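Local structure of proline iminopeptidase-related protein (Thermus thermophilus, 2YYS) at residues 203-206 and 207-210. The protein is of unknown function but belongs to the S33 family of alpha/beta hydrolases and may act as a peptidase. Numbering follows the deposited sequence.
Sequences NGLW and RLDY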
# COMPACT_ATOMS: atom_id res chain seq x y z
N ASN A 203 -6.95 -2.24 17.85
CA ASN A 203 -6.25 -3.51 17.94
C ASN A 203 -4.72 -3.37 18.07
O ASN A 203 -4.04 -4.38 18.10
CB ASN A 203 -6.61 -4.40 16.74
CG ASN A 203 -8.09 -4.83 16.74
OD1 ASN A 203 -8.80 -4.67 17.74
ND2 ASN A 203 -8.56 -5.34 15.61
N GLY A 204 -4.20 -2.15 18.15
CA GLY A 204 -2.78 -1.91 18.41
C GLY A 204 -1.87 -1.71 17.19
O GLY A 204 -0.67 -2.03 17.25
N LEU A 205 -2.41 -1.17 16.10
CA LEU A 205 -1.65 -1.00 14.86
C LEU A 205 -0.42 -0.12 15.05
O LEU A 205 0.62 -0.39 14.48
CB LEU A 205 -2.51 -0.38 13.76
CG LEU A 205 -1.80 -0.16 12.40
CD1 LEU A 205 -1.46 -1.48 11.75
CD2 LEU A 205 -2.66 0.66 11.46
N TRP A 206 -0.54 0.93 15.84
CA TRP A 206 0.59 1.83 16.08
C TRP A 206 1.75 1.23 16.88
O TRP A 206 2.83 1.81 16.91
CB TRP A 206 0.09 3.14 16.68
CG TRP A 206 -0.60 3.91 15.65
CD1 TRP A 206 -1.94 3.92 15.39
CD2 TRP A 206 0.01 4.73 14.65
NE1 TRP A 206 -2.21 4.72 14.30
CE2 TRP A 206 -1.03 5.23 13.83
CE3 TRP A 206 1.33 5.09 14.37
CZ2 TRP A 206 -0.78 6.09 12.75
CZ3 TRP A 206 1.57 5.94 13.30
CH2 TRP A 206 0.52 6.43 12.50
N ARG A 207 1.53 0.08 17.51
CA ARG A 207 2.62 -0.68 18.13
C ARG A 207 3.29 -1.65 17.16
O ARG A 207 4.32 -2.23 17.48
CB ARG A 207 2.11 -1.46 19.36
CG ARG A 207 1.56 -0.56 20.46
CD ARG A 207 1.23 -1.29 21.76
NE ARG A 207 0.33 -2.42 21.55
CZ ARG A 207 -1.01 -2.38 21.61
NH1 ARG A 207 -1.66 -1.25 21.86
NH2 ARG A 207 -1.71 -3.49 21.40
N LEU A 208 2.72 -1.84 15.97
CA LEU A 208 3.23 -2.85 15.06
C LEU A 208 4.53 -2.42 14.40
O LEU A 208 4.56 -1.47 13.62
CB LEU A 208 2.20 -3.21 13.98
CG LEU A 208 2.72 -4.18 12.90
CD1 LEU A 208 3.10 -5.55 13.50
CD2 LEU A 208 1.69 -4.33 11.79
N ASP A 209 5.60 -3.13 14.72
CA ASP A 209 6.84 -3.04 13.98
C ASP A 209 7.11 -4.37 13.28
O ASP A 209 7.60 -5.31 13.88
CB ASP A 209 8.00 -2.69 14.91
CG ASP A 209 9.32 -2.58 14.18
OD1 ASP A 209 9.31 -2.45 12.94
OD2 ASP A 209 10.42 -2.61 14.78
N TYR A 210 6.79 -4.42 11.99
CA TYR A 210 7.00 -5.60 11.16
C TYR A 210 8.47 -5.87 10.80
O TYR A 210 8.80 -6.93 10.25
CB TYR A 210 6.16 -5.46 9.87
CG TYR A 210 6.02 -6.73 9.08
CD1 TYR A 210 5.23 -7.78 9.55
CD2 TYR A 210 6.72 -6.91 7.89
CE1 TYR A 210 5.11 -8.97 8.83
CE2 TYR A 210 6.62 -8.09 7.17
CZ TYR A 210 5.81 -9.12 7.65
OH TYR A 210 5.70 -10.29 6.94
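R207 folds its side chain back along the preceding turn until the guanidinium lies over G204. R207 CB starts 3.5 Å from G204 O, and CG is still close to the carbonyl carbon of W206. The chain then runs extended to CD and bends at chi3 (-54°), which returns the head group toward the start of the turn. There R207 CZ stands 3.7 Å from G204 CA and R207 NH2 3.5 Å from G204 CA, which sits over one face of the guanidinium, offset toward its rim. N203 O lies obliquely to the group, 4.1 Å from R207 NH2 and too far for a hydrogen bond; the charge of R207 is met through NH1 by a salt bridge to E151 of helix 150-160. G204 ends helix 195-202 in a Schellman motif, whose left-handed backbone (phi 95°) suits glycine, and its bare CA lets the guanidinium approach closely. A short 3-10 turn follows at once, in the long connection leading to strand 221-226 of the alpha/beta-hydrolase sheet. Two successive i+3 backbone bonds build it: R207 N donates to G204 O at 3.1 Å, and L208 N to L205 O at 3.0 Å. The second bond carries L208 CB to 3.3 Å from L205 O, while the leucine methyls L205 CD1 and L208 CD2 touch loosely at 4.2 Å. L205 is buried against P35, F104 and F131. With CG beside its backbone N (chi1 -72°), W206 turns its ring to meet F131 edge-to-face and lie against L134 and L138 of helix 131-141.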